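Local coordinates for protein transcription termination factor FttA (Pyrococcus horikoshii, PDB 3AF6) that is a two-zinc ribonuclease that probably terminates transcription by cutting nascent RNA at the exit channel of RNA polymerase and degrading it, at residues Phe492-Glu495 with Ile496-Pro499; Arg504-Gln507 with Asp508-Ser512; Ser530-Tyr533 with Phe534-Ala538. All coordinates share one frame; numbering follows the deposited sequence.

Interaction 1 of 3, residues Phe492-Glu495 with Ile496-Pro499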
ATOM      1  N   PHE A 492      17.055 -10.123  -2.581  1.00 77.60           N
ATOM      2  CA  PHE A 492      16.140 -10.065  -3.717  1.00 76.87           C
ATOM      3  C   PHE A 492      16.921 -10.193  -5.019  1.00 76.51           C
ATOM      4  O   PHE A 492      16.406 -10.699  -6.018  1.00 76.17           O
ATOM      5  CB  PHE A 492      15.361  -8.744  -3.714  1.00 76.58           C
ATOM      6  CG  PHE A 492      14.464  -8.573  -2.523  1.00 75.05           C
ATOM      7  CD1 PHE A 492      14.615  -7.478  -1.676  1.00 74.19           C
ATOM      8  CD2 PHE A 492      13.482  -9.518  -2.234  1.00 73.91           C
ATOM      9  CE1 PHE A 492      13.806  -7.327  -0.556  1.00 73.93           C
ATOM     10  CE2 PHE A 492      12.665  -9.377  -1.118  1.00 73.56           C
ATOM     11  CZ  PHE A 492      12.828  -8.280  -0.276  1.00 74.01           C
ATOM     12  N   LEU A 493      18.166  -9.726  -4.996  1.00 75.36           N
ATOM     13  CA  LEU A 493      19.040  -9.788  -6.163  1.00 74.14           C
ATOM     14  C   LEU A 493      19.547 -11.210  -6.403  1.00 72.64           C
ATOM     15  O   LEU A 493      20.024 -11.523  -7.495  1.00 72.57           O
ATOM     16  CB  LEU A 493      20.247  -8.862  -5.977  1.00 74.50           C
ATOM     17  CG  LEU A 493      20.063  -7.347  -5.912  1.00 74.11           C
ATOM     18  CD1 LEU A 493      21.381  -6.703  -5.506  1.00 74.15           C
ATOM     19  CD2 LEU A 493      19.600  -6.822  -7.260  1.00 73.38           C
ATOM     20  N   SER A 494      19.448 -12.054  -5.379  1.00 70.96           N
ATOM     21  CA  SER A 494      19.904 -13.440  -5.464  1.00 70.89           C
ATOM     22  C   SER A 494      19.768 -14.017  -6.868  1.00 72.41           C
ATOM     23  O   SER A 494      18.675 -14.030  -7.449  1.00 72.39           O
ATOM     24  CB  SER A 494      19.129 -14.312  -4.478  1.00 70.29           C
ATOM     25  OG  SER A 494      19.478 -15.676  -4.635  1.00 70.17           O
ATOM     26  N   GLU A 495      20.884 -14.502  -7.407  1.00 72.83           N
ATOM     27  CA  GLU A 495      20.894 -15.066  -8.749  1.00 74.01           C
ATOM     28  C   GLU A 495      20.149 -16.400  -8.841  1.00 72.90           C
ATOM     29  O   GLU A 495      20.342 -17.158  -9.793  1.00 73.97           O
ATOM     30  CB  GLU A 495      22.341 -15.228  -9.248  1.00 76.43           C
ATOM     31  CG  GLU A 495      23.194 -16.245  -8.480  1.00 80.21           C
ATOM     32  CD  GLU A 495      24.606 -16.396  -9.058  1.00 82.25           C
ATOM     33  OE1 GLU A 495      25.383 -15.415  -9.015  1.00 81.39           O
ATOM     34  OE2 GLU A 495      24.940 -17.496  -9.561  1.00 82.49           O
ATOM     35  N   ILE A 496      19.285 -16.675  -7.866  1.00 70.15           N
ATOM     36  CA  ILE A 496      18.523 -17.921  -7.852  1.00 67.56           C
ATOM     37  C   ILE A 496      17.122 -17.739  -8.433  1.00 66.33           C
ATOM     38  O   ILE A 496      16.445 -18.711  -8.781  1.00 66.28           O
ATOM     39  CB  ILE A 496      18.387 -18.466  -6.425  1.00 67.37           C
ATOM     40  CG1 ILE A 496      17.430 -17.584  -5.621  1.00 65.56           C
ATOM     41  CG2 ILE A 496      19.754 -18.496  -5.760  1.00 66.52           C
ATOM     42  CD1 ILE A 496      17.064 -18.155  -4.281  1.00 64.41           C
ATOM     43  N   PHE A 497      16.683 -16.490  -8.522  1.00 64.40           N
ATOM     44  CA  PHE A 497      15.372 -16.189  -9.079  1.00 61.75           C
ATOM     45  C   PHE A 497      15.509 -15.810 -10.547  1.00 61.60           C
ATOM     46  O   PHE A 497      16.321 -14.952 -10.911  1.00 59.81           O
ATOM     47  CB  PHE A 497      14.711 -15.029  -8.327  1.00 59.83           C
ATOM     48  CG  PHE A 497      14.575 -15.258  -6.853  1.00 58.24           C
ATOM     49  CD1 PHE A 497      15.341 -14.519  -5.951  1.00 57.11           C
ATOM     50  CD2 PHE A 497      13.692 -16.217  -6.362  1.00 55.98           C
ATOM     51  CE1 PHE A 497      15.228 -14.736  -4.580  1.00 54.65           C
ATOM     52  CE2 PHE A 497      13.573 -16.441  -4.995  1.00 54.64           C
ATOM     53  CZ  PHE A 497      14.341 -15.701  -4.101  1.00 53.83           C
ATOM     54  N   HIS A 498      14.715 -16.460 -11.389  1.00 62.31           N
ATOM     55  CA  HIS A 498      14.724 -16.182 -12.817  1.00 62.73           C
ATOM     56  C   HIS A 498      13.377 -15.581 -13.207  1.00 61.64           C
ATOM     57  O   HIS A 498      12.366 -16.284 -13.287  1.00 62.15           O
ATOM     58  CB  HIS A 498      14.959 -17.464 -13.617  1.00 64.66           C
ATOM     59  CG  HIS A 498      15.079 -17.237 -15.093  1.00 68.15           C
ATOM     60  ND1 HIS A 498      16.178 -16.633 -15.666  1.00 68.57           N
ATOM     61  CD2 HIS A 498      14.238 -17.532 -16.114  1.00 68.50           C
ATOM     62  CE1 HIS A 498      16.010 -16.570 -16.975  1.00 69.82           C
ATOM     63  NE2 HIS A 498      14.840 -17.108 -17.272  1.00 68.98           N
ATOM     64  N   PRO A 499      13.341 -14.265 -13.438  1.00 60.04           N
ATOM     65  CA  PRO A 499      12.099 -13.591 -13.822  1.00 60.35           C
ATOM     66  C   PRO A 499      11.657 -14.081 -15.188  1.00 61.06           C
ATOM     67  O   PRO A 499      12.417 -13.975 -16.147  1.00 60.98           O
ATOM     68  CB  PRO A 499      12.500 -12.119 -13.868  1.00 60.43           C
ATOM     69  CG  PRO A 499      13.657 -12.043 -12.920  1.00 60.92           C
ATOM     70  CD  PRO A 499      14.425 -13.293 -13.240  1.00 59.53           C
TER
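Ser-494 and Ile-496 are brought together by their first torsions. The serine OG stands anti to its own backbone N (chi1 175°), which turns it toward the isoleucine. Ile-496 places CG1 between its backbone N and carbonyl carbon (chi1 71°), with CG2 beside the backbone N, and both branches face the hydroxyl. Ser-494 OG thus lies against both gamma carbons of Ile-496. Ile-496 N also points to Ser-494 OG at 3.4 Å, but this bond is weak and the place of that nitrogen is uncertain.

The chain reverses between Ser-494 and Phe-497. Phe-497 N donates to Ser-494 O over 3.3 Å. The N-H points almost straight at the oxygen (178°), yet the bond is long and weak. Beside it, Ser-494 CB packs on Phe-497 CE1 at 3.9 Å. Phe-492 O approaches the same ring obliquely, 4.0 Å from Phe-497 CD1. One ring face of Phe-497 is covered by its neighbour: Ile-496 CG1 lies over the ring centre, 3.6 Å above the plane. The ring thus packs against the turn that precedes its strand.

Outside the turn, Phe-497 packs on Met-440 of helix 435-447 and on Leu-458 of strand 456-459. Phe-492 is buried against Met-441 of the same helix and Thr-466 of helix 462-471. Glu-495, within the turn, is exposed. The arrangement is a beta turn of four residues leading into strand 497-499, an outermost strand of the parallel sheet in the beta-CASP domain.

Interaction 2 of 3, residues Arg504-Gln507 with Asp508-Ser512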
ATOM      1  N   ARG A 504       6.371 -16.601 -24.306  1.00 74.72           N
ATOM      2  CA  ARG A 504       7.120 -17.716 -24.860  1.00 76.55           C
ATOM      3  C   ARG A 504       7.873 -18.506 -23.786  1.00 75.75           C
ATOM      4  O   ARG A 504       7.655 -19.711 -23.614  1.00 74.23           O
ATOM      5  CB  ARG A 504       8.098 -17.195 -25.916  1.00 79.43           C
ATOM      6  CG  ARG A 504       8.737 -18.290 -26.747  1.00 84.14           C
ATOM      7  CD  ARG A 504       7.742 -18.899 -27.727  1.00 86.48           C
ATOM      8  NE  ARG A 504       8.177 -20.217 -28.183  1.00 89.48           N
ATOM      9  CZ  ARG A 504       9.384 -20.485 -28.678  1.00 90.41           C
ATOM     10  NH1 ARG A 504      10.296 -19.525 -28.787  1.00 91.09           N
ATOM     11  NH2 ARG A 504       9.679 -21.720 -29.065  1.00 90.26           N
ATOM     12  N   GLU A 505       8.757 -17.816 -23.066  1.00 74.98           N
ATOM     13  CA  GLU A 505       9.552 -18.436 -22.013  1.00 73.62           C
ATOM     14  C   GLU A 505       8.669 -19.241 -21.069  1.00 72.62           C
ATOM     15  O   GLU A 505       9.064 -20.299 -20.582  1.00 71.78           O
ATOM     16  CB  GLU A 505      10.326 -17.359 -21.246  1.00 74.06           C
ATOM     17  CG  GLU A 505      11.224 -17.895 -20.135  1.00 76.23           C
ATOM     18  CD  GLU A 505      12.292 -16.897 -19.707  1.00 76.10           C
ATOM     19  OE1 GLU A 505      11.973 -15.697 -19.592  1.00 76.79           O
ATOM     20  OE2 GLU A 505      13.448 -17.312 -19.477  1.00 76.58           O
ATOM     21  N   ARG A 506       7.465 -18.735 -20.826  1.00 71.77           N
ATOM     22  CA  ARG A 506       6.510 -19.403 -19.953  1.00 70.99           C
ATOM     23  C   ARG A 506       6.117 -20.746 -20.546  1.00 70.99           C
ATOM     24  O   ARG A 506       6.073 -21.761 -19.855  1.00 69.11           O
ATOM     25  CB  ARG A 506       5.265 -18.537 -19.799  1.00 70.13           C
ATOM     26  CG  ARG A 506       4.149 -19.163 -18.980  1.00 69.56           C
ATOM     27  CD  ARG A 506       2.978 -18.214 -18.951  1.00 68.97           C
ATOM     28  NE  ARG A 506       3.438 -16.874 -18.616  1.00 70.68           N
ATOM     29  CZ  ARG A 506       2.893 -15.755 -19.079  1.00 72.63           C
ATOM     30  NH1 ARG A 506       3.388 -14.581 -18.713  1.00 73.48           N
ATOM     31  NH2 ARG A 506       1.857 -15.810 -19.909  1.00 73.04           N
ATOM     32  N   GLN A 507       5.823 -20.736 -21.840  1.00 72.93           N
ATOM     33  CA  GLN A 507       5.422 -21.948 -22.531  1.00 74.15           C
ATOM     34  C   GLN A 507       6.545 -22.980 -22.450  1.00 74.88           C
ATOM     35  O   GLN A 507       6.306 -24.152 -22.164  1.00 73.76           O
ATOM     36  CB  GLN A 507       5.079 -21.631 -23.989  1.00 73.31           C
ATOM     37  CG  GLN A 507       4.231 -22.696 -24.643  1.00 73.51           C
ATOM     38  CD  GLN A 507       2.926 -22.922 -23.900  1.00 75.17           C
ATOM     39  OE1 GLN A 507       2.068 -22.038 -23.860  1.00 76.46           O
ATOM     40  NE2 GLN A 507       2.773 -24.104 -23.298  1.00 72.22           N
ATOM     41  N   ASP A 508       7.773 -22.535 -22.695  1.00 76.19           N
ATOM     42  CA  ASP A 508       8.925 -23.425 -22.626  1.00 78.85           C
ATOM     43  C   ASP A 508       8.940 -24.137 -21.276  1.00 80.30           C
ATOM     44  O   ASP A 508       8.881 -25.371 -21.210  1.00 80.89           O
ATOM     45  CB  ASP A 508      10.218 -22.627 -22.796  1.00 79.21           C
ATOM     46  CG  ASP A 508      10.284 -21.910 -24.124  1.00 80.94           C
ATOM     47  OD1 ASP A 508      11.272 -21.181 -24.362  1.00 81.54           O
ATOM     48  OD2 ASP A 508       9.347 -22.079 -24.933  1.00 81.62           O
ATOM     49  N   ILE A 509       9.011 -23.345 -20.205  1.00 80.59           N
ATOM     50  CA  ILE A 509       9.037 -23.860 -18.839  1.00 80.41           C
ATOM     51  C   ILE A 509       8.016 -24.975 -18.623  1.00 81.38           C
ATOM     52  O   ILE A 509       8.332 -26.018 -18.051  1.00 82.53           O
ATOM     53  CB  ILE A 509       8.755 -22.736 -17.809  1.00 79.29           C
ATOM     54  CG1 ILE A 509       9.757 -21.592 -17.985  1.00 78.55           C
ATOM     55  CG2 ILE A 509       8.857 -23.289 -16.397  1.00 79.25           C
ATOM     56  CD1 ILE A 509       9.535 -20.425 -17.049  1.00 76.07           C
ATOM     57  N   ILE A 510       6.791 -24.746 -19.080  1.00 82.39           N
ATOM     58  CA  ILE A 510       5.721 -25.724 -18.932  1.00 83.21           C
ATOM     59  C   ILE A 510       6.051 -26.996 -19.699  1.00 84.49           C
ATOM     60  O   ILE A 510       5.924 -28.104 -19.172  1.00 84.81           O
ATOM     61  CB  ILE A 510       4.388 -25.159 -19.458  1.00 82.94           C
ATOM     62  CG1 ILE A 510       4.089 -23.828 -18.760  1.00 83.42           C
ATOM     63  CG2 ILE A 510       3.263 -26.155 -19.214  1.00 81.38           C
ATOM     64  CD1 ILE A 510       2.976 -23.023 -19.398  1.00 84.77           C
ATOM     65  N   ASP A 511       6.486 -26.826 -20.946  1.00 85.10           N
ATOM     66  CA  ASP A 511       6.833 -27.958 -21.796  1.00 85.19           C
ATOM     67  C   ASP A 511       8.093 -28.677 -21.330  1.00 84.99           C
ATOM     68  O   ASP A 511       8.152 -29.908 -21.360  1.00 85.58           O
ATOM     69  CB  ASP A 511       7.011 -27.504 -23.248  1.00 85.19           C
ATOM     70  CG  ASP A 511       5.717 -27.003 -23.871  1.00 85.47           C
ATOM     71  OD1 ASP A 511       4.672 -27.674 -23.712  1.00 84.19           O
ATOM     72  OD2 ASP A 511       5.751 -25.940 -24.530  1.00 86.08           O
ATOM     73  N   SER A 512       9.095 -27.913 -20.899  1.00 83.87           N
ATOM     74  CA  SER A 512      10.352 -28.493 -20.433  1.00 83.61           C
ATOM     75  C   SER A 512      10.138 -29.628 -19.433  1.00 83.60           C
ATOM     76  O   SER A 512       9.032 -29.843 -18.942  1.00 83.77           O
ATOM     77  CB  SER A 512      11.231 -27.417 -19.796  1.00 82.95           C
ATOM     78  OG  SER A 512      12.446 -27.976 -19.330  1.00 82.46           O
TER
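Gln-507 and Asp-511 lie one helical turn apart and touch along the surface of helix 503-511. The aliphatic part of Gln-507 does the touching: its CG comes 3.6 Å from Asp-511 OD2. The two side chains run across each other at an angle. Their backbones are joined too, with Asp-511 N donating to Gln-507 O over 2.9 Å. The far end of Gln-507 reaches helix 529-537, where it packs on Glu-532 and Gln-536.

Asp-508 meets Arg-504 one turn back. Its CG sits beside its own backbone N (chi1 -60°), and this directs the carboxylate back along the helix. Asp-508 OD2 stands over one face of the Arg-504 guanidinium, displaced toward its rim. The two planes are nearly perpendicular, at 88°. The salt bridge from Arg-504 NE to Asp-508 OD2 is long, 3.9 Å, and no N-H points at the oxygen. It rests on charge alone. The backbone bond from Asp-508 N to Arg-504 O, 3.0 Å, is the firmer link between this pair.

Ile-510 adds an apolar contact. Its CD1 lies 4.1 Å from Arg-506 CG, and the two chains run alongside each other in the same direction. This contact uses only the methylene part of Arg-506, whose guanidinium forms a salt bridge with Asp-459. Glu-505 hydrogen-bonds through OE2 to His-498 of strand 497-499.

After Asp-511 the chain leaves helical geometry at Ser-512. The whole shows the regular i to i+4 hydrogen bonding of an alpha helix, here the helix that links strands 497-499 and 516-520 in a beta-alpha-beta crossover of the beta-CASP domain.

Interaction 3 of 3, residues Ser530-Tyr533 with Phe534-Ala538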
ATOM      1  N   SER A 530      -0.546 -17.442 -13.167  1.00 51.24           N
ATOM      2  CA  SER A 530      -0.822 -18.595 -12.314  1.00 51.71           C
ATOM      3  C   SER A 530      -1.875 -19.557 -12.865  1.00 51.75           C
ATOM      4  O   SER A 530      -1.774 -20.766 -12.677  1.00 53.16           O
ATOM      5  CB  SER A 530      -1.231 -18.127 -10.917  1.00 50.76           C
ATOM      6  OG  SER A 530      -2.318 -17.229 -10.981  1.00 51.28           O
ATOM      7  N   VAL A 531      -2.878 -19.029 -13.551  1.00 51.57           N
ATOM      8  CA  VAL A 531      -3.933 -19.870 -14.100  1.00 51.82           C
ATOM      9  C   VAL A 531      -3.464 -20.765 -15.252  1.00 52.13           C
ATOM     10  O   VAL A 531      -3.900 -21.909 -15.376  1.00 51.80           O
ATOM     11  CB  VAL A 531      -5.118 -19.010 -14.563  1.00 50.94           C
ATOM     12  CG1 VAL A 531      -6.186 -19.881 -15.189  1.00 50.85           C
ATOM     13  CG2 VAL A 531      -5.686 -18.255 -13.372  1.00 52.04           C
ATOM     14  N   GLU A 532      -2.572 -20.252 -16.086  1.00 52.75           N
ATOM     15  CA  GLU A 532      -2.074 -21.036 -17.204  1.00 55.03           C
ATOM     16  C   GLU A 532      -1.298 -22.234 -16.683  1.00 54.38           C
ATOM     17  O   GLU A 532      -1.536 -23.364 -17.109  1.00 54.11           O
ATOM     18  CB  GLU A 532      -1.177 -20.184 -18.098  1.00 59.21           C
ATOM     19  CG  GLU A 532      -0.699 -20.905 -19.345  1.00 66.05           C
ATOM     20  CD  GLU A 532       0.075 -19.990 -20.279  1.00 72.02           C
ATOM     21  OE1 GLU A 532       0.673 -20.503 -21.260  1.00 74.48           O
ATOM     22  OE2 GLU A 532       0.085 -18.757 -20.034  1.00 74.66           O
ATOM     23  N   TYR A 533      -0.370 -21.979 -15.760  1.00 54.34           N
ATOM     24  CA  TYR A 533       0.430 -23.041 -15.157  1.00 51.48           C
ATOM     25  C   TYR A 533      -0.526 -24.058 -14.570  1.00 52.67           C
ATOM     26  O   TYR A 533      -0.416 -25.251 -14.848  1.00 53.60           O
ATOM     27  CB  TYR A 533       1.322 -22.491 -14.041  1.00 48.15           C
ATOM     28  CG  TYR A 533       2.436 -21.588 -14.511  1.00 43.48           C
ATOM     29  CD1 TYR A 533       3.493 -22.090 -15.266  1.00 41.77           C
ATOM     30  CD2 TYR A 533       2.427 -20.228 -14.212  1.00 41.87           C
ATOM     31  CE1 TYR A 533       4.516 -21.257 -15.714  1.00 42.23           C
ATOM     32  CE2 TYR A 533       3.444 -19.383 -14.657  1.00 40.73           C
ATOM     33  CZ  TYR A 533       4.483 -19.905 -15.407  1.00 42.05           C
ATOM     34  OH  TYR A 533       5.481 -19.075 -15.863  1.00 44.61           O
ATOM     35  N   PHE A 534      -1.474 -23.585 -13.765  1.00 53.93           N
ATOM     36  CA  PHE A 534      -2.444 -24.482 -13.145  1.00 57.81           C
ATOM     37  C   PHE A 534      -3.056 -25.423 -14.171  1.00 60.01           C
ATOM     38  O   PHE A 534      -2.887 -26.642 -14.085  1.00 60.52           O
ATOM     39  CB  PHE A 534      -3.569 -23.708 -12.461  1.00 57.48           C
ATOM     40  CG  PHE A 534      -4.702 -24.586 -11.996  1.00 57.39           C
ATOM     41  CD1 PHE A 534      -4.520 -25.483 -10.951  1.00 56.98           C
ATOM     42  CD2 PHE A 534      -5.941 -24.544 -12.635  1.00 57.59           C
ATOM     43  CE1 PHE A 534      -5.552 -26.332 -10.545  1.00 57.42           C
ATOM     44  CE2 PHE A 534      -6.980 -25.388 -12.240  1.00 58.20           C
ATOM     45  CZ  PHE A 534      -6.784 -26.286 -11.190  1.00 57.81           C
ATOM     46  N   LYS A 535      -3.771 -24.843 -15.135  1.00 62.09           N
ATOM     47  CA  LYS A 535      -4.419 -25.606 -16.199  1.00 62.99           C
ATOM     48  C   LYS A 535      -3.497 -26.669 -16.780  1.00 63.22           C
ATOM     49  O   LYS A 535      -3.874 -27.836 -16.897  1.00 63.08           O
ATOM     50  CB  LYS A 535      -4.848 -24.679 -17.342  1.00 64.62           C
ATOM     51  CG  LYS A 535      -6.085 -23.841 -17.091  1.00 66.91           C
ATOM     52  CD  LYS A 535      -6.406 -23.010 -18.327  1.00 69.25           C
ATOM     53  CE  LYS A 535      -7.709 -22.240 -18.170  1.00 71.92           C
ATOM     54  NZ  LYS A 535      -8.033 -21.427 -19.378  1.00 72.33           N
ATOM     55  N   GLN A 536      -2.285 -26.258 -17.138  1.00 62.50           N
ATOM     56  CA  GLN A 536      -1.338 -27.170 -17.747  1.00 63.09           C
ATOM     57  C   GLN A 536      -0.649 -28.180 -16.847  1.00 64.11           C
ATOM     58  O   GLN A 536      -0.141 -29.188 -17.337  1.00 64.82           O
ATOM     59  CB  GLN A 536      -0.291 -26.381 -18.525  1.00 63.75           C
ATOM     60  CG  GLN A 536      -0.867 -25.680 -19.738  1.00 65.37           C
ATOM     61  CD  GLN A 536       0.187 -25.354 -20.771  1.00 67.51           C
ATOM     62  OE1 GLN A 536       0.923 -26.237 -21.217  1.00 69.17           O
ATOM     63  NE2 GLN A 536       0.263 -24.087 -21.169  1.00 68.30           N
ATOM     64  N   LEU A 537      -0.621 -27.938 -15.541  1.00 63.98           N
ATOM     65  CA  LEU A 537       0.039 -28.886 -14.653  1.00 63.72           C
ATOM     66  C   LEU A 537      -0.947 -29.829 -13.964  1.00 64.70           C
ATOM     67  O   LEU A 537      -0.617 -30.974 -13.667  1.00 64.24           O
ATOM     68  CB  LEU A 537       0.870 -28.135 -13.608  1.00 63.15           C
ATOM     69  CG  LEU A 537       1.952 -27.184 -14.141  1.00 63.54           C
ATOM     70  CD1 LEU A 537       2.678 -26.538 -12.986  1.00 62.36           C
ATOM     71  CD2 LEU A 537       2.941 -27.941 -15.007  1.00 64.29           C
ATOM     72  N   ALA A 538      -2.165 -29.348 -13.740  1.00 65.42           N
ATOM     73  CA  ALA A 538      -3.202 -30.122 -13.056  1.00 66.98           C
ATOM     74  C   ALA A 538      -3.247 -31.629 -13.327  1.00 67.88           C
ATOM     75  O   ALA A 538      -3.270 -32.432 -12.395  1.00 66.52           O
ATOM     76  CB  ALA A 538      -4.574 -29.505 -13.340  1.00 66.56           C
TER
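Backbone hydrogen bonds join Ser-530 to Phe-534 and the three following residues to their partners one turn on. Phe-534 N donates to Ser-530 O at 3.0 Å. Lys-535 N reaches Val-531 O at 2.9 Å, and Gln-536 N reaches Glu-532 O at 3.0 Å. The last of the four is more bent: Leu-537 N points to Tyr-533 O over 2.8 Å with an angle of 134°. Leu-537 N also bonds Phe-534 O at 3.0 Å, a shared donor consistent with the bend. The same oxygen accepts from Ala-538 N. Phe-534 O therefore takes two N-H groups as the helix runs out.

The apolar contacts are few. Val-531 CG1 meets Lys-535 CE at 4.1 Å, so it is the hydrocarbon part of the lysine that packs here. Tyr-533 CB touches Leu-537 CD1 at 4.4 Å. The leucine CG is anti to its carbonyl carbon (chi1 -58°), which turns the side chain back toward the tyrosine. The Phe-534 ring is buried among Leu-556, Val-560 and Ile-567.

Among the polar side chains, Glu-532 and Gln-536 lie side by side and point the same way. Their flat ends are turned only 22° apart. Tyr-533 sends its OH off the helix to hydrogen-bond Asp-459. Ser-530 OG hydrogen-bonds Ser-522 O.

Helix 529-537 is an alpha helix whose Ser-530, Tyr-533, Phe-534 and Leu-537 are buried. It forms the helical leg of a beta-alpha-beta crossover from strand 516-520 to strand 544-547, in the parallel beta sheet of the alpha/beta beta-CASP domain.

Overall arrangement
The three contacts follow one another along the chain, without nesting or crossing. All belong to the beta-CASP domain. Interaction 1 closes a tight turn into strand 497-499. Interactions 2 and 3 close no loop; each joins successive turns of one helix. His-498 reaches forward to Glu-505, with NE2 and OE2 2.6 Å apart in a probable hydrogen bond, and so ties the strand of interaction 1 to the helix of interaction 2. Helices 503-511 and 529-537 then lie against each other, their contacts' centres about 12 Å apart. Arg-506 and Glu-532 form a weak ion pair there. Asp-459 of strand 456-459 is a shared partner that joins both helices to the sheet.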